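Local coordinates for MutT/nudix family protein (Enterococcus faecalis, PDB 2FML), which is of unknown function but probably acts as a nucleotide-responsive transcriptional regulator, pairing a Nudix domain with an NrtR-like winged-helix domain, at residues L60-K64 against D141-E145; N150-H154 against K226-V230. The contacts are given in a common frame with arbitrary orientation. Numbering follows the deposited sequence.

Interaction 1: residues L60-K64 against D141-E145; sequences LIQRK and DDAKE
This is an antiparallel strand pairing in the mixed sheet of the Nudix fold, at the place where strand 55-63 runs out and strand 143-154 begins. Residues 60-63 are extended, and Lys64 leaves the strand with phi/psi of -98/-17°. On the other side Asp141 and Asp142 form a loop, Ala143 is extended (-119/120°), and the chain turns a corner at Lys144 (-78/-31°) before Glu145 extends again. Set Arg63 opposite Ala143 with their CA atoms 5.1 Å apart, as a non-hydrogen-bonded pair. Three backbone hydrogen bonds hold the edges together: Gln62 N to Glu145 O at 2.9 Å, Lys144 N to Gln62 O at 2.7 Å, and Lys64 N to Asp142 O at 3.1 Å. Lys144 and Glu145 together face Gln62, a classic beta bulge at the corner, which shifts the bonding by one residue. Gln62, with chi1 and chi2 both t, stands beside Lys144 and Glu145 and also touches Trp72 of the adjoining strand. Across from it, Lys144 points its CB toward strand 55-63, and its CG packs 3.6 Å from CB of Lys64. On the sheet's other side, Ile61 CB meets Ala143 CB at 4.1 Å. Arg63 points away, its NE bonded to Pro67 O. Lys64 is the most covered residue: chi1 near 90° swings its chain along the 141-143 loop. Asp141 OD2 is taken by Arg16 of the second subunit, so the loop also faces the dimer partner. The Lys64 ammonium ends in a weak hydrogen bond, NZ to Asp141 O at 2.8 Å, with a long salt bridge from NZ to Asp141 OD1 at 3.9 Å.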
loop_
_atom_site.group_PDB
_atom_site.type_symbol
_atom_site.label_atom_id
_atom_site.label_comp_id
_atom_site.label_asym_id
_atom_site.label_seq_id
_atom_site.Cartn_x
_atom_site.Cartn_y
_atom_site.Cartn_z
ATOM N N LEU A 60 -4.619 18.999 10.032
ATOM C CA LEU A 60 -3.154 19.153 10.276
ATOM C C LEU A 60 -2.979 19.485 11.745
ATOM O O LEU A 60 -3.872 20.034 12.355
ATOM C CB LEU A 60 -2.525 20.284 9.454
ATOM C CG LEU A 60 -2.529 20.168 7.937
ATOM C CD1 LEU A 60 -1.771 21.327 7.283
ATOM C CD2 LEU A 60 -1.908 18.794 7.488
ATOM N N ILE A 61 -1.822 19.157 12.302
ATOM C CA ILE A 61 -1.510 19.546 13.665
ATOM C C ILE A 61 -0.248 20.353 13.576
ATOM O O ILE A 61 0.557 20.138 12.667
ATOM C CB ILE A 61 -1.213 18.333 14.594
ATOM C CG1 ILE A 61 -0.028 17.515 14.018
ATOM C CG2 ILE A 61 -2.436 17.488 14.788
ATOM C CD1 ILE A 61 0.844 16.795 15.053
ATOM N N GLN A 62 -0.070 21.274 14.537
ATOM C CA GLN A 62 1.197 21.969 14.735
ATOM C C GLN A 62 1.953 21.205 15.797
ATOM O O GLN A 62 1.509 21.096 16.945
ATOM C CB GLN A 62 1.031 23.433 15.148
ATOM C CG GLN A 62 2.366 24.110 15.328
ATOM C CD GLN A 62 2.280 25.589 15.616
ATOM O OE1 GLN A 62 3.024 26.409 15.026
ATOM N NE2 GLN A 62 1.413 25.948 16.529
ATOM N N ARG A 63 3.106 20.680 15.394
ATOM C CA ARG A 63 3.934 19.864 16.286
ATOM C C ARG A 63 4.496 20.703 17.402
ATOM O O ARG A 63 4.969 21.801 17.187
ATOM C CB ARG A 63 5.056 19.218 15.488
ATOM C CG ARG A 63 4.523 18.323 14.293
ATOM C CD ARG A 63 5.702 17.684 13.573
ATOM N NE ARG A 63 6.702 17.156 14.503
ATOM C CZ ARG A 63 6.666 15.952 15.078
ATOM N NH1 ARG A 63 5.649 15.098 14.834
ATOM N NH2 ARG A 63 7.651 15.618 15.922
ATOM N N LYS A 64 4.461 20.197 18.610
ATOM C CA LYS A 64 4.993 20.992 19.660
ATOM C C LYS A 64 6.439 20.632 20.044
ATOM O O LYS A 64 7.137 21.432 20.636
ATOM C CB LYS A 64 4.021 21.025 20.837
ATOM C CG LYS A 64 4.129 19.990 21.897
ATOM C CD LYS A 64 3.643 20.680 23.247
ATOM C CE LYS A 64 2.162 21.189 23.193
ATOM N NZ LYS A 64 1.413 21.029 24.521
ATOM N N ASP A 141 -1.438 16.096 23.731
ATOM C CA ASP A 141 -0.340 16.812 24.388
ATOM C C ASP A 141 0.754 17.290 23.431
ATOM O O ASP A 141 1.300 18.388 23.629
ATOM C CB ASP A 141 0.292 15.939 25.471
ATOM C CG ASP A 141 1.223 16.733 26.389
ATOM O OD1 ASP A 141 0.861 17.874 26.793
ATOM O OD2 ASP A 141 2.321 16.208 26.701
ATOM N N ASP A 142 1.061 16.465 22.428
ATOM C CA ASP A 142 2.096 16.762 21.378
ATOM C C ASP A 142 1.652 17.676 20.222
ATOM O O ASP A 142 2.415 17.946 19.294
ATOM C CB ASP A 142 2.708 15.468 20.815
ATOM C CG ASP A 142 3.325 14.587 21.912
ATOM O OD1 ASP A 142 3.913 15.122 22.904
ATOM O OD2 ASP A 142 3.224 13.345 21.775
ATOM N N ALA A 143 0.430 18.177 20.306
ATOM C CA ALA A 143 -0.098 19.002 19.271
ATOM C C ALA A 143 -0.384 20.334 19.888
ATOM O O ALA A 143 -1.154 20.409 20.863
ATOM C CB ALA A 143 -1.358 18.377 18.710
ATOM N N LYS A 144 0.260 21.370 19.354
ATOM C CA LYS A 144 0.100 22.759 19.833
ATOM C C LYS A 144 -1.203 23.330 19.292
ATOM O O LYS A 144 -1.811 24.196 19.873
ATOM C CB LYS A 144 1.245 23.635 19.311
ATOM C CG LYS A 144 2.227 24.139 20.322
ATOM C CD LYS A 144 3.156 25.158 19.659
ATOM C CE LYS A 144 2.750 26.602 19.922
ATOM N NZ LYS A 144 3.932 27.511 19.727
ATOM N N GLU A 145 -1.592 22.866 18.124
ATOM C CA GLU A 145 -2.862 23.221 17.522
ATOM C C GLU A 145 -3.258 22.074 16.626
ATOM O O GLU A 145 -2.412 21.275 16.191
ATOM C CB GLU A 145 -2.729 24.433 16.628
ATOM C CG GLU A 145 -2.121 25.630 17.255
ATOM C CD GLU A 145 -2.772 26.851 16.723
ATOM O OE1 GLU A 145 -2.299 27.350 15.668
ATOM O OE2 GLU A 145 -3.779 27.279 17.343
#

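Interaction 2: residues N150-H154 against K226-V230; sequences NLERH and KFLGV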
loop_
_atom_site.group_PDB
_atom_site.type_symbol
_atom_site.label_atom_id
_atom_site.label_comp_id
_atom_site.label_asym_id
_atom_site.label_seq_id
_atom_site.Cartn_x
_atom_site.Cartn_y
_atom_site.Cartn_z
ATOM N N ASN A 150 -8.429 24.329 5.125
ATOM C CA ASN A 150 -9.025 24.410 3.814
ATOM C C ASN A 150 -8.129 23.816 2.748
ATOM O O ASN A 150 -6.964 24.194 2.621
ATOM C CB ASN A 150 -9.177 25.876 3.472
ATOM C CG ASN A 150 -10.536 26.199 3.040
ATOM O OD1 ASN A 150 -11.299 26.836 3.800
ATOM N ND2 ASN A 150 -10.922 25.700 1.836
ATOM N N LEU A 151 -8.666 22.917 1.955
ATOM C CA LEU A 151 -7.900 22.318 0.875
ATOM C C LEU A 151 -8.522 22.658 -0.516
ATOM O O LEU A 151 -9.659 22.284 -0.830
ATOM C CB LEU A 151 -7.807 20.814 1.133
ATOM C CG LEU A 151 -7.567 19.949 -0.105
ATOM C CD1 LEU A 151 -6.132 20.071 -0.680
ATOM C CD2 LEU A 151 -7.912 18.496 0.247
ATOM N N GLU A 152 -7.765 23.334 -1.364
ATOM C CA GLU A 152 -8.270 23.765 -2.662
ATOM C C GLU A 152 -7.300 23.404 -3.794
ATOM O O GLU A 152 -6.074 23.634 -3.682
ATOM C CB GLU A 152 -8.523 25.266 -2.599
ATOM C CG GLU A 152 -9.049 25.856 -3.825
ATOM C CD GLU A 152 -10.175 26.821 -3.564
ATOM O OE1 GLU A 152 -10.016 27.714 -2.685
ATOM O OE2 GLU A 152 -11.227 26.704 -4.251
ATOM N N ARG A 153 -7.842 22.834 -4.874
ATOM C CA ARG A 153 -7.084 22.602 -6.109
ATOM C C ARG A 153 -7.106 23.774 -7.124
ATOM O O ARG A 153 -8.180 24.281 -7.511
ATOM C CB ARG A 153 -7.539 21.341 -6.815
ATOM C CG ARG A 153 -6.609 21.038 -7.980
ATOM C CD ARG A 153 -7.019 19.780 -8.661
ATOM N NE ARG A 153 -6.201 19.484 -9.834
ATOM C CZ ARG A 153 -6.157 18.306 -10.451
ATOM N NH1 ARG A 153 -6.897 17.277 -10.047
ATOM N NH2 ARG A 153 -5.353 18.151 -11.481
ATOM N N HIS A 154 -5.912 24.186 -7.542
ATOM C CA HIS A 154 -5.744 25.191 -8.596
ATOM C C HIS A 154 -4.808 24.614 -9.653
ATOM O O HIS A 154 -3.594 24.749 -9.534
ATOM C CB HIS A 154 -5.152 26.494 -8.019
ATOM C CG HIS A 154 -6.038 27.165 -7.016
ATOM N ND1 HIS A 154 -5.801 27.105 -5.658
ATOM C CD2 HIS A 154 -7.180 27.881 -7.165
ATOM C CE1 HIS A 154 -6.739 27.781 -5.013
ATOM N NE2 HIS A 154 -7.600 28.245 -5.903
ATOM N N LYS A 226 -14.238 19.512 -6.865
ATOM C CA LYS A 226 -13.197 19.971 -5.905
ATOM C C LYS A 226 -11.879 19.165 -6.066
ATOM O O LYS A 226 -10.783 19.723 -5.960
ATOM C CB LYS A 226 -13.642 19.947 -4.404
ATOM C CG LYS A 226 -14.728 20.970 -3.937
ATOM C CD LYS A 226 -14.869 22.203 -4.815
ATOM C CE LYS A 226 -14.150 23.447 -4.321
ATOM N NZ LYS A 226 -14.702 24.733 -4.982
ATOM N N PHE A 227 -11.998 17.856 -6.312
ATOM C CA PHE A 227 -10.816 17.032 -6.634
ATOM C C PHE A 227 -10.264 17.247 -8.054
ATOM O O PHE A 227 -9.045 17.167 -8.264
ATOM C CB PHE A 227 -11.077 15.560 -6.338
ATOM C CG PHE A 227 -11.080 15.250 -4.876
ATOM C CD1 PHE A 227 -9.867 15.134 -4.161
ATOM C CD2 PHE A 227 -12.274 15.096 -4.202
ATOM C CE1 PHE A 227 -9.837 14.855 -2.797
ATOM C CE2 PHE A 227 -12.274 14.787 -2.861
ATOM C CZ PHE A 227 -11.059 14.688 -2.129
ATOM N N LEU A 228 -11.158 17.537 -9.000
ATOM C CA LEU A 228 -10.791 17.767 -10.404
ATOM C C LEU A 228 -10.238 19.156 -10.592
ATOM O O LEU A 228 -9.391 19.370 -11.434
ATOM C CB LEU A 228 -11.986 17.484 -11.342
ATOM C CG LEU A 228 -12.281 15.970 -11.451
ATOM C CD1 LEU A 228 -13.632 15.632 -12.063
ATOM C CD2 LEU A 228 -11.165 15.209 -12.164
ATOM N N GLY A 229 -10.704 20.094 -9.767
ATOM C CA GLY A 229 -10.260 21.485 -9.815
ATOM C C GLY A 229 -11.006 22.239 -10.891
ATOM O O GLY A 229 -10.499 23.192 -11.449
ATOM N N VAL A 230 -12.222 21.786 -11.176
ATOM C CA VAL A 230 -13.098 22.398 -12.154
ATOM C C VAL A 230 -14.410 22.908 -11.468
ATOM O O VAL A 230 -14.719 22.575 -10.328
ATOM C CB VAL A 230 -13.454 21.392 -13.303
ATOM C CG1 VAL A 230 -12.205 20.847 -13.990
ATOM C CG2 VAL A 230 -14.311 20.254 -12.772
#
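Arg153 does most of the work here. Its side chain is fully stretched, with chi1, chi2 and chi3 all t, and leaves strand 143-154 toward the C-terminal end of helix 217-228. NH1 donates to Phe227 O at 2.8 Å, nearly in the guanidinium plane, while Leu228 O lies over one face of the group, 3.5 Å from NH1. The strongest partner of the NE end lies nearer home: NE bonds Gly155 O, in the turn that follows the strand. On the way out, Arg153 CB passes 3.7 Å from Lys226 O, and CD rests 3.8 Å from Gly229 CA. Gly229 has left the helix with phi/psi of 82/28°, and a CB there would sit 2.9 Å from Arg153 CD, so both the backbone and the neighbouring arginine suit a residue without a side chain. Phe227, chi1 m, points away from the strand and buries its ring against Phe194 and Val197 of helix 186-200, whose Phe194 and Val198 also touch Arg153. Lys226 bends at chi2 (-22°, between wells), carrying its ammonium back toward the strand. NZ lies 4.1 Å from Glu152 OE2, too far for a salt bridge. Leu151, on the same side of the strand as Arg153, packs on Leu56, which Phe227 also touches. With a single cross-segment hydrogen bond and 252 Å² buried, the contact is modest: an arginine from a sheet strand reaches carbonyls at a helix C-terminus. It joins the Nudix sheet to a helix in the winged-helix region, a domain pairing consistent with NrtR-like regulators.

After the two N-terminal helices and strand 39-50 comes strand 55-63, and interaction 1 closes when the chain returns, after the 76 residues that include helix 85-97 and strands 72-78, 106-112 and 123-131, to start strand 143-154 beside it. The same strand then runs on to its far end, where interaction 2 opens; that one closes 71 residues later, past helix 186-200, at the end of helix 217-228. The two loops are in series, neither nested nor crossed. The centres of interaction 1 and interaction 2 lie about 26 Å apart, their nearest atoms about 8 Å. Interaction 1 works within the Nudix sheet, beside the second subunit; interaction 2 connects that sheet to the winged-helix region.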